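Local coordinates for microbial serine proteinases; subtilisin (Bacillus subtilis, PDB 2GKO), which hydrolyses peptide bonds as a calcium-loaded, psychrophilic serine endopeptidase of the subtilase family, at residues Arg281-Ile287 and Ser301-Lys307; Thr131-Ile135 and Ala259-Trp263; Ala2-Trp8 and Pro229-Tyr234. All coordinates share one frame. Residues are numbered along the deposited sequence.

From the N terminus, contact 3 opens first: Ala2-Trp8, leading into helix 8-14, waits some 220 residues for Pro229-Tyr234. Before it closes, contact 2 opens at Thr131-Ile135 in the main sheet, and it closes on helix 248-265 only after Pro229-Tyr234 has passed. Contacts 2 and 3 therefore cross, weaving the N-terminal arm, the sheet and the helix together although they do not touch. Contact 1 follows in series, closing a short calcium-binding loop between the end of helix 271-283 and the C-terminal tail. It meets both others: Arg281 CZ packs 3.7 Å from Ile262 CG1 of contact 2, and Phe305 CZ lies 3.8 Å from Pro229 CD of contact 3.

Contact 1. Residues Arg281-Ile287 and Ser301-Lys307; sequences RASVNDI and SGFGFAK. With CA (calcium ion), chain D.
This is a loop closure, in which the C-terminal end of helix 271-283 and the chain leaving it meet the irregular tail 301-307. Nearest CA pairs are Ala282-Ala306 (3.8 Å) and Ser283-Phe303 (4.8 Å). Asn285 N bonds to Ala282 O (2.8 Å). Across the gap, Phe305 N donates to Asn285 O (3.0 Å) and Asn285 ND2 returns to Phe305 O (3.2 Å). Ser301-Gly304 makes a type II' turn, and Gly304 (phi/psi 141/-154) sits so close to Ala282 O and Asn285 O that a CB would clash with both. Arg281, salt-bridged to Glu277 through NE, gives NH2 to Lys307 O (3.0 Å). Ile287 CD1 packs on Phe305 CB (3.8 Å). Water 4 joins Ile287 N (3.1 Å), Ser301 OG (2.7 Å; also hydrogen-bonded to Asp298) and Gly302 O (2.9 Å), and ligates calcium at 2.4 Å. With Asp286 OD1 (2.3 Å), Ile287 O (2.4 Å), Gly294, Gly296 and Asp298, it completes a loop calcium site.

Contact 2. Residues Thr131-Ile135 and Ala259-Trp263; sequences TKVVI and AAKIW
Strand 133-135 and helix 259-263 run nearly antiparallel, 166° between their directions, with the short axes 9.4 Å apart at closest. That is the layering of the subtilisin alpha/beta fold, in which helix 248-265 lies against the mostly parallel main sheet; strand 133-137 runs parallel to its neighbours 29-34 and 161-165. Within the helix, Trp263 N bonds to Ala259 O (2.8 Å). The nearest CA pairs are Val134-Ala260 at 6.9 Å and Lys132-Trp263 at 8.2 Å. No hydrogen bond crosses between the segments; the strand spends its backbone on neighbours, Val134 pairing with Asn29 and Ala31, and Val133 with Leu161.

Val134 points its CA-to-CB bond toward the helix, whereas Val133 points away and, with Ile135, touches helix 112-129 in the other layer. Small Ala259 and Ala260 let the helix come close: Val134 CG2 is 4.4 Å from both Ala259 CB and Ala260 N. Where the segments spread apart toward Lys132, the indole of Trp263 fills the gap. Its chi1 of -145° lies between wells, and with chi2 at -19° the ring reaches the strand edge-on, CE3 3.7 Å from Val134 CG2 and CZ3 3.5 Å from Val133 O. Trp263 NE1 is hydrogen-bonded to Ala269 O, to which Lys132 NZ also makes a weak hydrogen bond. With chi1 and chi2 both m, Lys132 lays its chain over one indole face. Lys132 CB forms a CH-pi contact 3.8 Å from the six-membered ring centroid of Trp263, 8° off the normal, and Lys132 CD lies 3.5 Å from Trp263 CZ2.

Contact 3. Residues Ala2-Trp8 and Pro229-Tyr234; sequences ASQSTPW and PGAAVY
Two aromatic rings, one from each segment, are the bumps here, and each fits a hollow in the opposite segment. The arm 2-8 has no regular structure until Pro7, the N-cap of helix 8-14. It curls around Tyr234, on the short strand 233-236. With chi1 t (175°) and chi2 90°, the Tyr234 ring lies in a cradle made by Ala2, Gln4 and Pro7. Gln4 lies across one face, its CG 4.1 Å from the Tyr234 ring centroid and 11° off the normal, a CH-pi contact. The ring edge meets Ala2 CB at Tyr234 CE2 (4.3 Å) and Pro7 CG at Tyr234 CD2 (4.0 Å). At the tip, Ser3 N donates to Tyr234 OH (3.0 Å), and water 5 links Tyr234 OH (2.6 Å) with Ser3 OG (3.2 Å).

At the other end, Trp8 (chi1 83°, chi2 -98°) drops its indole into the bend at Pro229-Ala232, where Ala232 takes the positive phi of 55°. Pro229 CB sits over the six-membered ring of Trp8, 4.0 Å from its centroid and 3.6 Å from Trp8 CH2. Trp8 NE1 bonds to Ala231 O (2.9 Å) and weakly to Ala232 O (3.3 Å). The N-terminal arm is thus clamped to the base of the antiparallel hairpin 233-236/242-245, whose strand residue Ile245, with Gly247 just beyond, lines the active-site pocket that holds phenylmethanesulfonic acid in this subtilisin.

Contact 1. Residues Arg281-Ile287 and Ser301-Lys307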
ATOM      1  N   ARG A 281      -2.214   4.149 -15.845  1.00 17.48           N
ATOM      2  CA  ARG A 281      -3.475   3.504 -15.522  1.00 17.47           C
ATOM      3  C   ARG A 281      -4.404   4.408 -14.704  1.00 17.74           C
ATOM      4  O   ARG A 281      -5.605   4.443 -14.949  1.00 19.15           O
ATOM      5  CB  ARG A 281      -3.207   2.220 -14.752  1.00 17.39           C
ATOM      6  CG  ARG A 281      -2.641   1.110 -15.610  1.00 17.39           C
ATOM      7  CD  ARG A 281      -2.685  -0.194 -14.940  1.00 17.96           C
ATOM      8  NE  ARG A 281      -1.993  -1.253 -15.689  1.00 17.64           N
ATOM      9  CZ  ARG A 281      -2.186  -2.538 -15.479  1.00 17.29           C
ATOM     10  NH1 ARG A 281      -1.500  -3.424 -16.194  1.00 19.66           N
ATOM     11  NH2 ARG A 281      -3.083  -2.953 -14.597  1.00 18.42           N
ATOM     12  N   ALA A 282      -3.847   5.123 -13.728  1.00 17.76           N
ATOM     13  CA  ALA A 282      -4.632   6.038 -12.908  1.00 17.27           C
ATOM     14  C   ALA A 282      -5.215   7.138 -13.799  1.00 17.37           C
ATOM     15  O   ALA A 282      -6.381   7.497 -13.669  1.00 16.95           O
ATOM     16  CB  ALA A 282      -3.750   6.665 -11.830  1.00 16.94           C
ATOM     17  N   SER A 283      -4.376   7.676 -14.680  1.00 18.37           N
ATOM     18  CA  SER A 283      -4.742   8.828 -15.507  1.00 19.92           C
ATOM     19  C   SER A 283      -5.943   8.560 -16.417  1.00 20.44           C
ATOM     20  O   SER A 283      -6.724   9.475 -16.687  1.00 20.24           O
ATOM     21  CB  SER A 283      -3.557   9.290 -16.339  1.00 19.75           C
ATOM     22  OG  SER A 283      -2.496   9.750 -15.525  1.00 21.84           O
ATOM     23  N   VAL A 284      -6.113   7.317 -16.869  1.00 21.52           N
ATOM     24  CA  VAL A 284      -7.316   6.961 -17.644  1.00 22.41           C
ATOM     25  C   VAL A 284      -8.574   6.764 -16.792  1.00 22.26           C
ATOM     26  O   VAL A 284      -9.687   6.680 -17.320  1.00 23.16           O
ATOM     27  CB  VAL A 284      -7.091   5.730 -18.565  1.00 22.75           C
ATOM     28  CG1 VAL A 284      -5.777   5.870 -19.310  1.00 23.59           C
ATOM     29  CG2 VAL A 284      -7.142   4.425 -17.797  1.00 24.58           C
ATOM     30  N   ASN A 285      -8.408   6.652 -15.478  1.00 21.38           N
ATOM     31  CA  ASN A 285      -9.538   6.609 -14.565  1.00 20.02           C
ATOM     32  C   ASN A 285      -9.507   7.822 -13.652  1.00 19.73           C
ATOM     33  O   ASN A 285      -9.324   7.721 -12.447  1.00 18.29           O
ATOM     34  CB  ASN A 285      -9.534   5.314 -13.760  1.00 20.91           C
ATOM     35  CG  ASN A 285      -9.855   4.108 -14.610  1.00 22.49           C
ATOM     36  OD1 ASN A 285     -10.835   4.113 -15.348  1.00 25.66           O
ATOM     37  ND2 ASN A 285      -9.042   3.064 -14.506  1.00 23.09           N
ATOM     38  N   ASP A 286      -9.645   8.979 -14.277  1.00 18.55           N
ATOM     39  CA  ASP A 286      -9.737  10.266 -13.599  1.00 17.75           C
ATOM     40  C   ASP A 286     -10.817  10.231 -12.520  1.00 16.98           C
ATOM     41  O   ASP A 286     -11.959   9.879 -12.787  1.00 16.36           O
ATOM     42  CB  ASP A 286     -10.101  11.305 -14.669  1.00 17.81           C
ATOM     43  CG  ASP A 286      -9.960  12.718 -14.199  1.00 20.09           C
ATOM     44  OD1 ASP A 286      -9.702  12.960 -12.992  1.00 18.84           O
ATOM     45  OD2 ASP A 286     -10.093  13.676 -14.989  1.00 18.31           O
ATOM     46  N   ILE A 287     -10.429  10.534 -11.277  1.00 16.28           N
ATOM     47  CA  ILE A 287     -11.366  10.618 -10.180  1.00 15.55           C
ATOM     48  C   ILE A 287     -11.915  12.035 -10.133  1.00 15.93           C
ATOM     49  O   ILE A 287     -11.161  12.998 -10.185  1.00 15.40           O
ATOM     50  CB  ILE A 287     -10.671  10.213  -8.836  1.00 15.33           C
ATOM     51  CG1 ILE A 287     -10.374   8.702  -8.834  1.00 14.82           C
ATOM     52  CG2 ILE A 287     -11.518  10.645  -7.620  1.00 15.12           C
ATOM     53  CD1 ILE A 287     -11.596   7.790  -8.738  1.00 14.01           C
ATOM     54  N   SER A 301      -7.025  13.216  -5.302  1.00 12.47           N
ATOM     55  CA  SER A 301      -6.945  11.891  -5.893  1.00 12.23           C
ATOM     56  C   SER A 301      -5.712  11.664  -6.770  1.00 12.77           C
ATOM     57  O   SER A 301      -5.548  10.573  -7.296  1.00 11.91           O
ATOM     58  CB  SER A 301      -8.211  11.622  -6.695  1.00 12.56           C
ATOM     59  OG  SER A 301      -8.341  12.545  -7.769  1.00 12.76           O
ATOM     60  N   GLY A 302      -4.834  12.660  -6.887  1.00 12.51           N
ATOM     61  CA  GLY A 302      -3.724  12.598  -7.813  1.00 13.26           C
ATOM     62  C   GLY A 302      -4.229  12.339  -9.232  1.00 13.72           C
ATOM     63  O   GLY A 302      -5.223  12.936  -9.663  1.00 12.94           O
ATOM     64  N   PHE A 303      -3.576  11.414  -9.934  1.00 13.88           N
ATOM     65  CA  PHE A 303      -3.847  11.178 -11.366  1.00 14.31           C
ATOM     66  C   PHE A 303      -5.148  10.427 -11.595  1.00 15.00           C
ATOM     67  O   PHE A 303      -5.745  10.505 -12.680  1.00 15.48           O
ATOM     68  CB  PHE A 303      -2.713  10.384 -12.011  1.00 14.57           C
ATOM     69  CG  PHE A 303      -1.359  11.059 -12.018  1.00 13.09           C
ATOM     70  CD1 PHE A 303      -1.099  12.273 -11.364  1.00 13.95           C
ATOM     71  CD2 PHE A 303      -0.322  10.456 -12.726  1.00 15.03           C
ATOM     72  CE1 PHE A 303       0.148  12.832 -11.372  1.00 15.18           C
ATOM     73  CE2 PHE A 303       0.919  11.005 -12.745  1.00 14.22           C
ATOM     74  CZ  PHE A 303       1.173  12.202 -12.083  1.00 15.73           C
ATOM     75  N   GLY A 304      -5.585   9.679 -10.581  1.00 13.57           N
ATOM     76  CA  GLY A 304      -6.781   8.864 -10.646  1.00 13.45           C
ATOM     77  C   GLY A 304      -6.653   7.525  -9.949  1.00 13.28           C
ATOM     78  O   GLY A 304      -5.843   7.359  -9.039  1.00 13.19           O
ATOM     79  N   PHE A 305      -7.443   6.564 -10.411  1.00 13.25           N
ATOM     80  CA  PHE A 305      -7.610   5.268  -9.770  1.00 13.36           C
ATOM     81  C   PHE A 305      -7.065   4.184 -10.718  1.00 14.20           C
ATOM     82  O   PHE A 305      -7.757   3.767 -11.664  1.00 15.36           O
ATOM     83  CB  PHE A 305      -9.113   5.071  -9.496  1.00 13.04           C
ATOM     84  CG  PHE A 305      -9.495   3.751  -8.838  1.00 12.39           C
ATOM     85  CD1 PHE A 305     -10.832   3.416  -8.677  1.00 12.05           C
ATOM     86  CD2 PHE A 305      -8.542   2.862  -8.363  1.00 13.44           C
ATOM     87  CE1 PHE A 305     -11.214   2.235  -8.086  1.00 12.51           C
ATOM     88  CE2 PHE A 305      -8.934   1.674  -7.768  1.00 12.53           C
ATOM     89  CZ  PHE A 305     -10.238   1.361  -7.617  1.00 13.72           C
ATOM     90  N   ALA A 306      -5.820   3.759 -10.484  1.00 14.69           N
ATOM     91  CA  ALA A 306      -5.237   2.666 -11.268  1.00 14.13           C
ATOM     92  C   ALA A 306      -5.964   1.368 -10.955  1.00 14.79           C
ATOM     93  O   ALA A 306      -6.164   1.008  -9.794  1.00 13.70           O
ATOM     94  CB  ALA A 306      -3.765   2.537 -11.016  1.00 13.70           C
ATOM     95  N   LYS A 307      -6.366   0.658 -12.015  1.00 14.43           N
ATOM     96  CA  LYS A 307      -7.083  -0.589 -11.929  1.00 14.55           C
ATOM     97  C   LYS A 307      -6.383  -1.705 -12.727  1.00 14.64           C
ATOM     98  O   LYS A 307      -5.435  -1.467 -13.469  1.00 15.29           O
ATOM     99  CB  LYS A 307      -8.495  -0.395 -12.491  1.00 14.67           C
ATOM    100  CG  LYS A 307      -9.381   0.575 -11.713  1.00 14.26           C
ATOM    101  CD  LYS A 307     -10.793   0.572 -12.261  1.00 15.96           C
ATOM    102  CE  LYS A 307     -11.578   1.828 -11.904  1.00 16.02           C
ATOM    103  NZ  LYS A 307     -12.976   1.768 -12.473  1.00 16.56           N
TER
HETATM  104 CA    CA D 612      -9.315  14.154 -11.054  1.00 15.12          CA
HETATM  105  O   HOH W   1      -6.762   1.719 -14.756  1.00 21.65           O
HETATM  106  O   HOH W   2      -6.715  11.599 -14.903  1.00 16.87           O
HETATM  107  O   HOH W   3     -12.676   1.844 -15.297  1.00 21.93           O
HETATM  108  O   HOH W   4      -7.955  12.249 -10.380  1.00 13.78           O

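Contact 2. Residues Thr131-Ile135 and Ala259-Trp263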
ATOM      1  N   THR A 131      16.063  -9.478  -6.688  1.00 15.69           N
ATOM      2  CA  THR A 131      14.624  -9.699  -6.736  1.00 15.25           C
ATOM      3  C   THR A 131      13.907  -8.357  -6.657  1.00 14.43           C
ATOM      4  O   THR A 131      14.497  -7.353  -6.252  1.00 14.58           O
ATOM      5  CB  THR A 131      14.212 -10.655  -5.587  1.00 15.23           C
ATOM      6  OG1 THR A 131      12.891 -11.167  -5.821  1.00 14.48           O
ATOM      7  CG2 THR A 131      14.146  -9.935  -4.251  1.00 15.13           C
ATOM      8  N   LYS A 132      12.644  -8.352  -7.061  1.00 13.98           N
ATOM      9  CA  LYS A 132      11.837  -7.143  -7.117  1.00 13.75           C
ATOM     10  C   LYS A 132      11.036  -7.007  -5.836  1.00 13.28           C
ATOM     11  O   LYS A 132      10.453  -7.981  -5.328  1.00 12.50           O
ATOM     12  CB  LYS A 132      10.936  -7.167  -8.357  1.00 13.92           C
ATOM     13  CG  LYS A 132      11.706  -7.249  -9.683  1.00 14.07           C
ATOM     14  CD  LYS A 132      12.784  -6.172  -9.788  1.00 16.71           C
ATOM     15  CE  LYS A 132      13.158  -5.908 -11.239  1.00 17.47           C
ATOM     16  NZ  LYS A 132      14.137  -4.801 -11.381  1.00 18.87           N
ATOM     17  N   VAL A 133      11.059  -5.797  -5.284  1.00 12.26           N
ATOM     18  CA  VAL A 133      10.445  -5.523  -3.991  1.00 11.45           C
ATOM     19  C   VAL A 133       9.549  -4.287  -4.126  1.00 11.36           C
ATOM     20  O   VAL A 133       9.974  -3.230  -4.644  1.00 10.28           O
ATOM     21  CB  VAL A 133      11.503  -5.326  -2.894  1.00 11.72           C
ATOM     22  CG1 VAL A 133      10.838  -5.009  -1.581  1.00 11.00           C
ATOM     23  CG2 VAL A 133      12.382  -6.565  -2.765  1.00 12.22           C
ATOM     24  N   VAL A 134       8.318  -4.431  -3.658  1.00 10.67           N
ATOM     25  CA  VAL A 134       7.408  -3.321  -3.462  1.00 10.60           C
ATOM     26  C   VAL A 134       7.272  -3.137  -1.950  1.00 10.05           C
ATOM     27  O   VAL A 134       6.746  -4.008  -1.258  1.00 10.40           O
ATOM     28  CB  VAL A 134       5.999  -3.604  -4.050  1.00 10.88           C
ATOM     29  CG1 VAL A 134       5.081  -2.381  -3.846  1.00 10.28           C
ATOM     30  CG2 VAL A 134       6.078  -3.969  -5.534  1.00 10.90           C
ATOM     31  N   ILE A 135       7.764  -2.022  -1.431  1.00 10.01           N
ATOM     32  CA  ILE A 135       7.494  -1.655  -0.056  1.00  9.10           C
ATOM     33  C   ILE A 135       6.112  -1.030   0.049  1.00  9.05           C
ATOM     34  O   ILE A 135       5.765  -0.150  -0.727  1.00 10.15           O
ATOM     35  CB  ILE A 135       8.528  -0.608   0.479  1.00  9.39           C
ATOM     36  CG1 ILE A 135       9.872  -1.296   0.702  1.00  9.75           C
ATOM     37  CG2 ILE A 135       8.012   0.024   1.770  1.00  9.40           C
ATOM     38  CD1 ILE A 135      11.035  -0.352   1.075  1.00  9.48           C
ATOM     39  N   ALA A 259       0.610  -2.982  -8.041  1.00 11.96           N
ATOM     40  CA  ALA A 259       1.973  -2.824  -8.530  1.00 12.34           C
ATOM     41  C   ALA A 259       2.640  -4.179  -8.709  1.00 12.53           C
ATOM     42  O   ALA A 259       3.311  -4.418  -9.716  1.00 13.64           O
ATOM     43  CB  ALA A 259       2.791  -1.949  -7.571  1.00 12.48           C
ATOM     44  N   ALA A 260       2.448  -5.078  -7.751  1.00 11.97           N
ATOM     45  CA  ALA A 260       3.038  -6.420  -7.814  1.00 12.20           C
ATOM     46  C   ALA A 260       2.447  -7.256  -8.944  1.00 12.31           C
ATOM     47  O   ALA A 260       3.170  -7.969  -9.636  1.00 12.41           O
ATOM     48  CB  ALA A 260       2.870  -7.130  -6.495  1.00 11.93           C
ATOM     49  N   LYS A 261       1.141  -7.150  -9.125  1.00 13.19           N
ATOM     50  CA  LYS A 261       0.431  -7.820 -10.210  1.00 13.63           C
ATOM     51  C   LYS A 261       0.967  -7.339 -11.566  1.00 14.42           C
ATOM     52  O   LYS A 261       1.183  -8.153 -12.495  1.00 15.91           O
ATOM     53  CB  LYS A 261      -1.068  -7.521 -10.080  1.00 13.56           C
ATOM     54  CG  LYS A 261      -1.972  -8.321 -10.985  1.00 14.51           C
ATOM     55  CD  LYS A 261      -3.437  -8.097 -10.635  1.00 15.17           C
ATOM     56  CE  LYS A 261      -4.368  -8.660 -11.717  1.00 16.13           C
ATOM     57  NZ  LYS A 261      -4.333 -10.136 -11.797  1.00 15.44           N
ATOM     58  N   ILE A 262       1.177  -6.027 -11.692  1.00 13.74           N
ATOM     59  CA  ILE A 262       1.748  -5.454 -12.899  1.00 14.39           C
ATOM     60  C   ILE A 262       3.183  -5.948 -13.092  1.00 14.64           C
ATOM     61  O   ILE A 262       3.556  -6.426 -14.168  1.00 14.65           O
ATOM     62  CB  ILE A 262       1.704  -3.904 -12.826  1.00 14.07           C
ATOM     63  CG1 ILE A 262       0.261  -3.417 -12.910  1.00 14.62           C
ATOM     64  CG2 ILE A 262       2.535  -3.257 -13.929  1.00 15.31           C
ATOM     65  CD1 ILE A 262       0.092  -1.960 -12.515  1.00 14.78           C
ATOM     66  N   TRP A 263       3.987  -5.870 -12.031  1.00 14.38           N
ATOM     67  CA  TRP A 263       5.406  -6.179 -12.117  1.00 14.94           C
ATOM     68  C   TRP A 263       5.645  -7.628 -12.528  1.00 15.20           C
ATOM     69  O   TRP A 263       6.581  -7.905 -13.274  1.00 16.02           O
ATOM     70  CB  TRP A 263       6.124  -5.878 -10.786  1.00 14.79           C
ATOM     71  CG  TRP A 263       7.522  -5.363 -10.931  1.00 14.80           C
ATOM     72  CD1 TRP A 263       8.349  -5.464 -12.031  1.00 14.65           C
ATOM     73  CD2 TRP A 263       8.266  -4.633  -9.949  1.00 13.77           C
ATOM     74  NE1 TRP A 263       9.534  -4.824 -11.788  1.00 15.18           N
ATOM     75  CE2 TRP A 263       9.510  -4.298 -10.516  1.00 14.38           C
ATOM     76  CE3 TRP A 263       7.988  -4.197  -8.649  1.00 12.69           C
ATOM     77  CZ2 TRP A 263      10.477  -3.576  -9.817  1.00 15.66           C
ATOM     78  CZ3 TRP A 263       8.935  -3.481  -7.967  1.00 14.71           C
ATOM     79  CH2 TRP A 263      10.166  -3.186  -8.540  1.00 14.26           C
TER

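Contact 3. Residues Ala2-Trp8 and Pro229-Tyr234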
ATOM      1  N   ALA A   2     -13.904 -16.751   5.962  1.00 31.05           N
ATOM      2  CA  ALA A   2     -14.231 -15.345   5.694  1.00 30.01           C
ATOM      3  C   ALA A   2     -15.709 -15.230   5.377  1.00 29.20           C
ATOM      4  O   ALA A   2     -16.322 -16.190   4.919  1.00 29.41           O
ATOM      5  CB  ALA A   2     -13.399 -14.808   4.529  1.00 29.54           C
ATOM      6  N   SER A   3     -16.282 -14.064   5.640  1.00 27.95           N
ATOM      7  CA  SER A   3     -17.657 -13.768   5.227  1.00 27.01           C
ATOM      8  C   SER A   3     -17.684 -13.040   3.877  1.00 25.99           C
ATOM      9  O   SER A   3     -18.759 -12.774   3.333  1.00 26.24           O
ATOM     10  CB  SER A   3     -18.378 -12.940   6.300  1.00 26.99           C
ATOM     11  OG  SER A   3     -17.707 -11.719   6.569  1.00 26.69           O
ATOM     12  N   GLN A   4     -16.501 -12.692   3.364  1.00 24.59           N
ATOM     13  CA  GLN A   4     -16.342 -12.126   2.026  1.00 22.99           C
ATOM     14  C   GLN A   4     -15.141 -12.748   1.336  1.00 22.31           C
ATOM     15  O   GLN A   4     -14.110 -12.987   1.958  1.00 22.46           O
ATOM     16  CB  GLN A   4     -16.176 -10.599   2.078  1.00 22.88           C
ATOM     17  CG  GLN A   4     -17.158  -9.902   3.004  1.00 22.47           C
ATOM     18  CD  GLN A   4     -17.070  -8.382   2.951  1.00 20.10           C
ATOM     19  OE1 GLN A   4     -17.394  -7.698   3.939  1.00 21.91           O
ATOM     20  NE2 GLN A   4     -16.683  -7.854   1.802  1.00 18.94           N
ATOM     21  N   SER A   5     -15.286 -13.049   0.057  1.00 20.63           N
ATOM     22  CA  SER A   5     -14.180 -13.539  -0.760  1.00 19.54           C
ATOM     23  C   SER A   5     -13.454 -12.363  -1.394  1.00 17.81           C
ATOM     24  O   SER A   5     -12.235 -12.279  -1.337  1.00 16.71           O
ATOM     25  CB  SER A   5     -14.692 -14.482  -1.855  1.00 19.65           C
ATOM     26  OG  SER A   5     -15.337 -15.611  -1.269  1.00 22.61           O
ATOM     27  N   THR A   6     -14.220 -11.462  -2.009  1.00 16.52           N
ATOM     28  CA  THR A   6     -13.696 -10.298  -2.706  1.00 16.10           C
ATOM     29  C   THR A   6     -14.441  -9.076  -2.208  1.00 15.30           C
ATOM     30  O   THR A   6     -15.534  -8.742  -2.660  1.00 14.41           O
ATOM     31  CB  THR A   6     -13.822 -10.456  -4.210  1.00 16.60           C
ATOM     32  OG1 THR A   6     -15.182 -10.798  -4.535  1.00 17.39           O
ATOM     33  CG2 THR A   6     -12.982 -11.652  -4.664  1.00 17.21           C
ATOM     34  N   PRO A   7     -13.868  -8.434  -1.201  1.00 13.77           N
ATOM     35  CA  PRO A   7     -14.380  -7.160  -0.706  1.00 13.05           C
ATOM     36  C   PRO A   7     -14.575  -6.090  -1.768  1.00 11.67           C
ATOM     37  O   PRO A   7     -13.997  -6.147  -2.856  1.00 11.21           O
ATOM     38  CB  PRO A   7     -13.274  -6.742   0.260  1.00 12.40           C
ATOM     39  CG  PRO A   7     -12.789  -8.035   0.801  1.00 12.74           C
ATOM     40  CD  PRO A   7     -12.725  -8.909  -0.398  1.00 13.29           C
ATOM     41  N   TRP A   8     -15.375  -5.078  -1.444  1.00 12.05           N
ATOM     42  CA  TRP A   8     -15.731  -4.059  -2.441  1.00 11.98           C
ATOM     43  C   TRP A   8     -14.523  -3.433  -3.100  1.00 12.24           C
ATOM     44  O   TRP A   8     -14.487  -3.193  -4.308  1.00 11.96           O
ATOM     45  CB  TRP A   8     -16.660  -2.974  -1.854  1.00 12.66           C
ATOM     46  CG  TRP A   8     -15.963  -1.865  -1.105  1.00 11.16           C
ATOM     47  CD1 TRP A   8     -15.800  -1.777   0.247  1.00 11.33           C
ATOM     48  CD2 TRP A   8     -15.375  -0.678  -1.657  1.00 11.19           C
ATOM     49  NE1 TRP A   8     -15.127  -0.622   0.565  1.00  9.60           N
ATOM     50  CE2 TRP A   8     -14.837   0.064  -0.586  1.00 10.42           C
ATOM     51  CE3 TRP A   8     -15.219  -0.176  -2.960  1.00 11.22           C
ATOM     52  CZ2 TRP A   8     -14.190   1.287  -0.777  1.00 11.01           C
ATOM     53  CZ3 TRP A   8     -14.568   1.029  -3.155  1.00 12.39           C
ATOM     54  CH2 TRP A   8     -14.058   1.754  -2.056  1.00 13.53           C
ATOM     55  N   PRO A 229      -9.175   2.002  -3.041  1.00 10.13           N
ATOM     56  CA  PRO A 229     -10.166   1.792  -1.978  1.00 10.54           C
ATOM     57  C   PRO A 229      -9.575   1.820  -0.564  1.00 10.85           C
ATOM     58  O   PRO A 229      -8.623   1.089  -0.287  1.00 10.30           O
ATOM     59  CB  PRO A 229     -10.731   0.410  -2.310  1.00 11.24           C
ATOM     60  CG  PRO A 229     -10.559   0.315  -3.763  1.00 11.46           C
ATOM     61  CD  PRO A 229      -9.215   0.903  -4.035  1.00 10.90           C
ATOM     62  N   GLY A 230     -10.138   2.650   0.303  1.00 10.61           N
ATOM     63  CA  GLY A 230      -9.636   2.777   1.664  1.00 10.48           C
ATOM     64  C   GLY A 230     -10.644   2.896   2.782  1.00 10.55           C
ATOM     65  O   GLY A 230     -10.248   2.792   3.944  1.00 10.71           O
ATOM     66  N   ALA A 231     -11.927   3.087   2.463  1.00  9.96           N
ATOM     67  CA  ALA A 231     -12.968   3.206   3.471  1.00  9.92           C
ATOM     68  C   ALA A 231     -13.759   1.900   3.564  1.00 10.14           C
ATOM     69  O   ALA A 231     -14.106   1.298   2.538  1.00 10.41           O
ATOM     70  CB  ALA A 231     -13.914   4.405   3.148  1.00 10.99           C
ATOM     71  N   ALA A 232     -14.034   1.463   4.785  1.00  9.66           N
ATOM     72  CA  ALA A 232     -14.816   0.262   5.059  1.00  9.68           C
ATOM     73  C   ALA A 232     -14.260  -0.964   4.363  1.00 10.67           C
ATOM     74  O   ALA A 232     -14.997  -1.682   3.665  1.00 10.41           O
ATOM     75  CB  ALA A 232     -16.258   0.494   4.690  1.00  9.75           C
ATOM     76  N   VAL A 233     -12.960  -1.199   4.559  1.00  9.80           N
ATOM     77  CA  VAL A 233     -12.217  -2.290   3.908  1.00  9.03           C
ATOM     78  C   VAL A 233     -12.128  -3.501   4.843  1.00  9.55           C
ATOM     79  O   VAL A 233     -11.591  -3.427   5.950  1.00  8.64           O
ATOM     80  CB  VAL A 233     -10.810  -1.833   3.489  1.00  8.93           C
ATOM     81  CG1 VAL A 233      -9.969  -2.994   2.972  1.00  7.85           C
ATOM     82  CG2 VAL A 233     -10.901  -0.744   2.450  1.00  8.70           C
ATOM     83  N   TYR A 234     -12.683  -4.616   4.378  1.00  9.13           N
ATOM     84  CA  TYR A 234     -12.673  -5.880   5.104  1.00  8.99           C
ATOM     85  C   TYR A 234     -11.404  -6.590   4.691  1.00  8.01           C
ATOM     86  O   TYR A 234     -11.085  -6.683   3.512  1.00  8.76           O
ATOM     87  CB  TYR A 234     -13.897  -6.724   4.680  1.00  8.65           C
ATOM     88  CG  TYR A 234     -14.015  -8.121   5.238  1.00  9.92           C
ATOM     89  CD1 TYR A 234     -14.687  -8.339   6.418  1.00 10.65           C
ATOM     90  CD2 TYR A 234     -13.485  -9.219   4.565  1.00 11.52           C
ATOM     91  CE1 TYR A 234     -14.859  -9.623   6.918  1.00 12.53           C
ATOM     92  CE2 TYR A 234     -13.624 -10.508   5.070  1.00 12.44           C
ATOM     93  CZ  TYR A 234     -14.324 -10.698   6.231  1.00 11.37           C
ATOM     94  OH  TYR A 234     -14.487 -11.967   6.766  1.00 14.18           O
TER
HETATM   95  O   HOH W   5     -15.736 -12.364   9.056  1.00 23.56           O